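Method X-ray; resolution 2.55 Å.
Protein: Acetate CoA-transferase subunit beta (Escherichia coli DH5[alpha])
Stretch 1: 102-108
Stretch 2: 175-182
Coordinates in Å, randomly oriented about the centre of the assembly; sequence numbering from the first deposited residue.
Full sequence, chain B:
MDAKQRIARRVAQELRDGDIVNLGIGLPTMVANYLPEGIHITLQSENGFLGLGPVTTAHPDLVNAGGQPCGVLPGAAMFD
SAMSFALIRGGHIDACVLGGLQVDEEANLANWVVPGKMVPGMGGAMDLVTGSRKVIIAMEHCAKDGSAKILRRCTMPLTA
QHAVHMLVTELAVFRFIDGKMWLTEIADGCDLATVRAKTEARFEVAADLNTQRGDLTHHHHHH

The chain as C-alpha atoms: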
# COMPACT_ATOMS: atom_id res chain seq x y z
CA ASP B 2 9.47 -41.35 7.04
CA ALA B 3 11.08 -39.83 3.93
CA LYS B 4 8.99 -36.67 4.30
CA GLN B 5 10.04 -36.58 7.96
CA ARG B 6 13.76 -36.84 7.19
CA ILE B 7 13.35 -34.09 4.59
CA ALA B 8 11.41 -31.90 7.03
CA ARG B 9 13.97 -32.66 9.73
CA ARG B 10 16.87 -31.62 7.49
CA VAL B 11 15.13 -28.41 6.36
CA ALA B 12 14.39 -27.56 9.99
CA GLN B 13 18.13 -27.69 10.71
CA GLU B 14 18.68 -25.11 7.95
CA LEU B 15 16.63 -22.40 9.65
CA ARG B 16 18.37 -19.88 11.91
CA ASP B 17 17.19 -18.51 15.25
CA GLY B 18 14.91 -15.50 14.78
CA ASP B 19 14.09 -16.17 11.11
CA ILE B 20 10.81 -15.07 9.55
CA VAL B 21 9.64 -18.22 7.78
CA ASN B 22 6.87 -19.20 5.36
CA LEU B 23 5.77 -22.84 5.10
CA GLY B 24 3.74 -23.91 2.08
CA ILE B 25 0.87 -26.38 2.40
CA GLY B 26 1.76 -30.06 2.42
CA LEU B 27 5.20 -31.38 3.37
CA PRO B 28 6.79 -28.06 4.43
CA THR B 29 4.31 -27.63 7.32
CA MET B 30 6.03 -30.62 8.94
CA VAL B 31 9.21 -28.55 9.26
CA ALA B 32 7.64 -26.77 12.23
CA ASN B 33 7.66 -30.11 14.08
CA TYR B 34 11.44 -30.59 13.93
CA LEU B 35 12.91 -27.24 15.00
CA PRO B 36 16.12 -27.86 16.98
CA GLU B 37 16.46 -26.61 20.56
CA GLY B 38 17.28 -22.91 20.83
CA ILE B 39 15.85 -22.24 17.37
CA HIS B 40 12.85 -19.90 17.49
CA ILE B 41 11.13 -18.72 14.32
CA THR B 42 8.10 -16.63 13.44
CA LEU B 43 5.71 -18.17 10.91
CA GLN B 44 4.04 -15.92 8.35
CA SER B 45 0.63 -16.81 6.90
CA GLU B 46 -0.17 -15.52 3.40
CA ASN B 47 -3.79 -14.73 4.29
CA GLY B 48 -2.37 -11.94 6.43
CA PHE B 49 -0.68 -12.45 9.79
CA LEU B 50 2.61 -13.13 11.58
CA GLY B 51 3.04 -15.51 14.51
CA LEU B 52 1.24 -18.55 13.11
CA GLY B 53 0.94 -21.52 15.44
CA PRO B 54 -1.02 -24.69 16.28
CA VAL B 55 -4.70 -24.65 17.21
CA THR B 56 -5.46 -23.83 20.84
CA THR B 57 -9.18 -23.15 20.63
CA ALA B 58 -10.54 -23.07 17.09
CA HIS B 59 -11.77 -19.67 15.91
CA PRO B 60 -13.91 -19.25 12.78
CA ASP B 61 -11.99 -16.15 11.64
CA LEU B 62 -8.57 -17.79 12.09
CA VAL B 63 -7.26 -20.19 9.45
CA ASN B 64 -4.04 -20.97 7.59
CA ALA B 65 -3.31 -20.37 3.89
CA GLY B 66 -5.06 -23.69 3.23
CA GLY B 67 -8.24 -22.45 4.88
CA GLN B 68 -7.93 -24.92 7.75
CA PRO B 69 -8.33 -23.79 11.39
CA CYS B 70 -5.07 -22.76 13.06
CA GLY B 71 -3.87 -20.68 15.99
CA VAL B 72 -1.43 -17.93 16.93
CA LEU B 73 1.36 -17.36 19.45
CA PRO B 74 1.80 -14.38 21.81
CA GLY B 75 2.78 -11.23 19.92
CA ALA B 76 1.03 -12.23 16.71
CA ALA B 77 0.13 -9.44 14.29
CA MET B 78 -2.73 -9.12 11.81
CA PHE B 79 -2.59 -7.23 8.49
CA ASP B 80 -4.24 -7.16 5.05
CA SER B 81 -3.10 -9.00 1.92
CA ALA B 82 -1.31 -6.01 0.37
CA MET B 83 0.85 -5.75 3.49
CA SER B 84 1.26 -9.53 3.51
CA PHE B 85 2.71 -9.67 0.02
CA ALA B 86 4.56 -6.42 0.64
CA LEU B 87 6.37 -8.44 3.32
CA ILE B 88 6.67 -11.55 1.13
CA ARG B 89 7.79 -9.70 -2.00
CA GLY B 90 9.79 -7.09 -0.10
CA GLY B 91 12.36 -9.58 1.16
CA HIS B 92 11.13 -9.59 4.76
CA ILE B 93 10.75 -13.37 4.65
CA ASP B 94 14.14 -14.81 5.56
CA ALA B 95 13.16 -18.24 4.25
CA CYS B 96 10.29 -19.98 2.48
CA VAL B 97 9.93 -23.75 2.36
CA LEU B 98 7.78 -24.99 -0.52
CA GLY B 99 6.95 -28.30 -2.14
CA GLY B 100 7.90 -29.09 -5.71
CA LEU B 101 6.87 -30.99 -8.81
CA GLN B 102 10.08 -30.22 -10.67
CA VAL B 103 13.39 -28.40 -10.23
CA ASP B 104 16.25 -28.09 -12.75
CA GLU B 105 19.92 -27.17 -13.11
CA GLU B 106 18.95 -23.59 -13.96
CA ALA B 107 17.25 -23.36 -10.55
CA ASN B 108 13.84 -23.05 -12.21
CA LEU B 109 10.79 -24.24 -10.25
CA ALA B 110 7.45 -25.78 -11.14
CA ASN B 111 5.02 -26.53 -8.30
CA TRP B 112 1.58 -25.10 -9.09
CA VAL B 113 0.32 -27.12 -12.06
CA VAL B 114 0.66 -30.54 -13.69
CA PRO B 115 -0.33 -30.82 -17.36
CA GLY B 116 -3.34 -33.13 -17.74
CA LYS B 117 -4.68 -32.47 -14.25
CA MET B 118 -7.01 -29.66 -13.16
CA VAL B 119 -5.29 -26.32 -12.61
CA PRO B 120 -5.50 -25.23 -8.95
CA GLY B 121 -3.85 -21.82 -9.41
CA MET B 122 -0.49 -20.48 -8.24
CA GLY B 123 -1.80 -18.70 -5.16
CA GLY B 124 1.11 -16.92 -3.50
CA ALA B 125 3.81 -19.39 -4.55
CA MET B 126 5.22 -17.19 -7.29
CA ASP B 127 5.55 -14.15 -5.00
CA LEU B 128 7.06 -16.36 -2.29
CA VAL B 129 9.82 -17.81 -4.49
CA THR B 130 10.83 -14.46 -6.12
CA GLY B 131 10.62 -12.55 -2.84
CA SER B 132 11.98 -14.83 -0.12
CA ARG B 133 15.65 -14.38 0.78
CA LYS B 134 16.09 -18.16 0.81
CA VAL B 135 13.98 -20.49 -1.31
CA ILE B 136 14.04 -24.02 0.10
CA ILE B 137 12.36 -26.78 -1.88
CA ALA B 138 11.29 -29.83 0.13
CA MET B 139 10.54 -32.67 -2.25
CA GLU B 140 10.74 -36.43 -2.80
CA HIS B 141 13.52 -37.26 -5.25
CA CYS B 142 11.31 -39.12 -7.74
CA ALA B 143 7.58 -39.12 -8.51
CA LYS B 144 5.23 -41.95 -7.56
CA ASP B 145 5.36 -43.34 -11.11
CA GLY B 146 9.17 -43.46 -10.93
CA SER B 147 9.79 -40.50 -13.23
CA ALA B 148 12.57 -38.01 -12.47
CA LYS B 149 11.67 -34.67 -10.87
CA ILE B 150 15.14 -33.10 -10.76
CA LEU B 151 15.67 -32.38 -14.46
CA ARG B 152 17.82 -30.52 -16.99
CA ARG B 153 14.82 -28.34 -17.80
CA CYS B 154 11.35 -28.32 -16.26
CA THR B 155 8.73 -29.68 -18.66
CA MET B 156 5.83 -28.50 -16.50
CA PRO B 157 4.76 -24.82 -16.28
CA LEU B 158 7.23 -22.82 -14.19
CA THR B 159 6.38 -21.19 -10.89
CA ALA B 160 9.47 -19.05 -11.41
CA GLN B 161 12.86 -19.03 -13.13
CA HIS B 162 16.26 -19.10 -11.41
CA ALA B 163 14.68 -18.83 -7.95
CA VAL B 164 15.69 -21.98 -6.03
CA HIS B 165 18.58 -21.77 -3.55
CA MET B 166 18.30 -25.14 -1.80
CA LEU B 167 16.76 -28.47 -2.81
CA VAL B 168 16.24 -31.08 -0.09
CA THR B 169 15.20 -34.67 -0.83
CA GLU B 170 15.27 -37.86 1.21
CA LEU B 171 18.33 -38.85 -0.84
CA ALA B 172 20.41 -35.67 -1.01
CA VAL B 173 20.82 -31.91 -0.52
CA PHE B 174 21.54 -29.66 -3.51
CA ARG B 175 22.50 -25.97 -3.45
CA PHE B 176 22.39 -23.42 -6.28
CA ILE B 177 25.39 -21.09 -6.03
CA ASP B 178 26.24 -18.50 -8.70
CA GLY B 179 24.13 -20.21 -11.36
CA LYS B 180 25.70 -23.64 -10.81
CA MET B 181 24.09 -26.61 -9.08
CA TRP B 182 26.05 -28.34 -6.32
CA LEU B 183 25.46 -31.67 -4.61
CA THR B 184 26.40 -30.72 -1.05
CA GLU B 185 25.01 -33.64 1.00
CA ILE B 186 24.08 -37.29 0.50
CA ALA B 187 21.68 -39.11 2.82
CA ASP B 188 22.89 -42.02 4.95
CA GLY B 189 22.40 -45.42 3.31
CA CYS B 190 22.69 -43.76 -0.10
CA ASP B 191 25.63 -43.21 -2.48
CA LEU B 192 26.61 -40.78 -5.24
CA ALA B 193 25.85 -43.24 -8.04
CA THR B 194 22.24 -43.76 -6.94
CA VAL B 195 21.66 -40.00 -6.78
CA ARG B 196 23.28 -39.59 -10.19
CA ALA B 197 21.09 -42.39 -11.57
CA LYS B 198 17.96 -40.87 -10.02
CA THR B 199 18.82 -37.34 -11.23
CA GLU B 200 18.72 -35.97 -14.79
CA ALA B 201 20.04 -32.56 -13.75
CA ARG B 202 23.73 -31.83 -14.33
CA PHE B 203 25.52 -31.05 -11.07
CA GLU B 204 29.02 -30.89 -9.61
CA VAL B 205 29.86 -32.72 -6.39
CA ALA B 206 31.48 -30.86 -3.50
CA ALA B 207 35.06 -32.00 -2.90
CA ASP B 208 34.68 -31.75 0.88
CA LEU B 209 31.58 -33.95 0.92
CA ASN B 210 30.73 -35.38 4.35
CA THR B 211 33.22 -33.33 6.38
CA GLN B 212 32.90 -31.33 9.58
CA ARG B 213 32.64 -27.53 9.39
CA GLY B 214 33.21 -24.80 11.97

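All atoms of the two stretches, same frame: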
# COMPACT_ATOMS: atom_id res chain seq x y z
N GLN B 102 8.84 -30.15 -9.91
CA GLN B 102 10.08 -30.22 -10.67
C GLN B 102 11.03 -29.08 -10.34
O GLN B 102 10.61 -27.95 -10.07
CB GLN B 102 9.78 -30.24 -12.18
CG GLN B 102 9.05 -31.48 -12.65
CD GLN B 102 8.85 -31.53 -14.14
OE1 GLN B 102 8.98 -30.52 -14.84
NE2 GLN B 102 8.55 -32.72 -14.65
N VAL B 103 12.33 -29.39 -10.37
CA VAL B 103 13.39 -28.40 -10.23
C VAL B 103 14.48 -28.77 -11.23
O VAL B 103 14.66 -29.96 -11.51
CB VAL B 103 13.97 -28.35 -8.80
CG1 VAL B 103 15.08 -27.31 -8.69
CG2 VAL B 103 12.87 -28.07 -7.79
N ASP B 104 15.18 -27.79 -11.79
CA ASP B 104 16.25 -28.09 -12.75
C ASP B 104 17.56 -27.35 -12.47
O ASP B 104 17.66 -26.54 -11.56
CB ASP B 104 15.77 -27.78 -14.18
CG ASP B 104 15.35 -26.34 -14.38
OD1 ASP B 104 15.86 -25.44 -13.67
OD2 ASP B 104 14.51 -26.09 -15.27
N GLU B 105 18.56 -27.68 -13.28
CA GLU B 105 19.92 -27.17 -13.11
C GLU B 105 19.99 -25.65 -13.19
O GLU B 105 20.93 -25.04 -12.67
CB GLU B 105 20.84 -27.79 -14.16
CG GLU B 105 20.46 -27.45 -15.60
CD GLU B 105 21.20 -28.28 -16.63
OE1 GLU B 105 21.46 -29.48 -16.37
OE2 GLU B 105 21.53 -27.73 -17.70
N GLU B 106 19.01 -25.04 -13.86
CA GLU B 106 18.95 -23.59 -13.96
C GLU B 106 18.17 -22.98 -12.80
O GLU B 106 17.79 -21.81 -12.83
CB GLU B 106 18.30 -23.18 -15.29
CG GLU B 106 19.06 -23.66 -16.52
CD GLU B 106 20.46 -23.06 -16.61
OE1 GLU B 106 20.62 -21.88 -16.24
OE2 GLU B 106 21.39 -23.77 -17.06
N ALA B 107 17.94 -23.79 -11.77
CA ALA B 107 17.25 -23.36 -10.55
C ALA B 107 15.81 -22.92 -10.81
O ALA B 107 15.22 -22.23 -9.97
CB ALA B 107 18.04 -22.24 -9.87
N ASN B 108 15.25 -23.32 -11.94
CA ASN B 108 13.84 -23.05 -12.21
C ASN B 108 12.96 -23.94 -11.34
O ASN B 108 13.39 -25.00 -10.90
CB ASN B 108 13.51 -23.27 -13.69
CG ASN B 108 14.39 -22.44 -14.61
OD1 ASN B 108 14.76 -21.31 -14.29
ND2 ASN B 108 14.73 -23.00 -15.77
N ARG B 175 22.51 -27.42 -3.58
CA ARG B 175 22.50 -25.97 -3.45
C ARG B 175 22.82 -25.30 -4.79
O ARG B 175 23.68 -25.78 -5.54
CB ARG B 175 23.50 -25.51 -2.39
CG ARG B 175 23.15 -25.94 -0.97
CD ARG B 175 24.08 -25.29 0.04
NE ARG B 175 23.89 -25.81 1.39
CZ ARG B 175 22.95 -25.39 2.24
NH1 ARG B 175 22.09 -24.45 1.89
NH2 ARG B 175 22.87 -25.94 3.44
N PHE B 176 22.13 -24.21 -5.08
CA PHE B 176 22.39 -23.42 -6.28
C PHE B 176 23.21 -22.18 -5.93
O PHE B 176 22.70 -21.26 -5.27
CB PHE B 176 21.09 -23.01 -6.98
CG PHE B 176 20.30 -24.17 -7.52
CD1 PHE B 176 20.53 -24.64 -8.80
CD2 PHE B 176 19.33 -24.79 -6.75
CE1 PHE B 176 19.81 -25.71 -9.31
CE2 PHE B 176 18.60 -25.85 -7.26
CZ PHE B 176 18.84 -26.31 -8.54
N ILE B 177 24.46 -22.16 -6.38
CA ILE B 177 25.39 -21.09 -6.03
C ILE B 177 26.01 -20.49 -7.29
O ILE B 177 26.71 -21.18 -8.04
CB ILE B 177 26.52 -21.60 -5.11
CG1 ILE B 177 25.92 -22.40 -3.95
CG2 ILE B 177 27.37 -20.44 -4.62
CD1 ILE B 177 26.94 -22.98 -2.99
N ASP B 178 25.73 -19.21 -7.53
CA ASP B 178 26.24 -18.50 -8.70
C ASP B 178 25.89 -19.22 -10.00
O ASP B 178 26.76 -19.44 -10.85
CB ASP B 178 27.76 -18.31 -8.59
CG ASP B 178 28.15 -17.43 -7.42
OD1 ASP B 178 27.41 -16.48 -7.11
OD2 ASP B 178 29.21 -17.69 -6.81
N GLY B 179 24.63 -19.61 -10.13
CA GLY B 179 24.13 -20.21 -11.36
C GLY B 179 24.32 -21.72 -11.43
O GLY B 179 23.53 -22.41 -12.09
N LYS B 180 25.34 -22.22 -10.76
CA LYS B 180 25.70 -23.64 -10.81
C LYS B 180 25.06 -24.45 -9.69
O LYS B 180 24.87 -23.96 -8.57
CB LYS B 180 27.22 -23.78 -10.76
CG LYS B 180 27.89 -23.26 -12.02
CD LYS B 180 29.38 -23.55 -12.04
CE LYS B 180 30.09 -22.73 -10.97
NZ LYS B 180 29.97 -21.26 -11.26
N MET B 181 24.73 -25.70 -10.01
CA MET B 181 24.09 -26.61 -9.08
C MET B 181 25.12 -27.52 -8.42
O MET B 181 25.93 -28.15 -9.10
CB MET B 181 23.04 -27.45 -9.82
CG MET B 181 22.20 -28.34 -8.93
SD MET B 181 21.04 -29.32 -9.91
CE MET B 181 20.04 -30.05 -8.61
N TRP B 182 25.08 -27.57 -7.09
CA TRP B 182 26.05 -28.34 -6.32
C TRP B 182 25.37 -29.39 -5.44
O TRP B 182 24.44 -29.08 -4.70
CB TRP B 182 26.89 -27.41 -5.44
CG TRP B 182 27.90 -26.62 -6.21
CD1 TRP B 182 27.72 -25.39 -6.78
CD2 TRP B 182 29.24 -27.01 -6.51
NE1 TRP B 182 28.88 -25.00 -7.41
CE2 TRP B 182 29.82 -25.97 -7.25
CE3 TRP B 182 30.01 -28.14 -6.21
CZ2 TRP B 182 31.14 -26.03 -7.71
CZ3 TRP B 182 31.31 -28.20 -6.66
CH2 TRP B 182 31.87 -27.15 -7.40

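Stretch 2 is a tight β-hairpin, and the side chains on one of its faces pack against the turn that ends the short strand of stretch 1. No hydrogen bond crosses between them; the contact rests on van der Waals packing, centred on one aromatic ring, and buries 238 Å² in all.

Arg175 begins the stretch, partway along its strand. It pairs with Trp182 through two backbone hydrogen bonds, Arg175 N to Trp182 O and Trp182 N to Arg175 O, both 2.8 Å, but its side chain is out of reach of stretch 1. The next residue, Phe176, faces the other way, as alternation along a strand requires, and it is the heart of the contact. Its CA-to-CB bond points toward stretch 1, and with chi1 at -65° (m) its ring reaches the Asp104–Ala107 turn. Ala107 CB lies over one ring face, 3.8 Å from the Phe176 centroid and 20° off the normal, a CH-pi contact; the methyl is small enough to sit close to the flat ring. Val103 CG1 adds an apolar contact at 3.9 Å to Phe176 CZ. Backbone oxygens also approach: Asp104 O is 3.2 Å from Phe176 CE1, and Glu105 O, near the ring plane at the edge, is 3.6 Å from the same atom. Such an edge suits a carbonyl, since aromatic C-H groups carry slight positive charge.

The surface Phe176 meets is held in shape from within. Ala107 N donates to Asp104 O (2.8 Å), closing a type I turn, while Asp104, whose CA-to-CB bond points away from stretch 2, accepts from Asn108 N at OD1 (2.8 Å) and from Asn108 ND2 at OD2 (3.1 Å). An aspartate here thus braces the turn with both carboxylate oxygens.

Ile177 and Asp178 lie beyond reach of stretch 1. Ile177 begins the type I' turn to Lys180, with Ile177 N bonded to Lys180 O at 2.9 Å. Gly179 touches stretch 1 through its backbone, Gly179 O lying 3.7 Å from Glu105 O, a contact without a hydrogen bond. Its phi/psi of 87/-28 would jam a CB against the preceding carbonyl oxygen, so glycine suits the turn itself.

Lys180 directs its CA-to-CB bond away and remains exposed. Met181 turns back toward stretch 1, its extended side chain (t, t, t) bringing SD to 4.0 Å from Glu105 CA. A long, unbranched apolar chain can cover this backbone, while the Glu105 carboxylate leads away from the contact. Trp182, again on the other side, completes the pairing with Arg175.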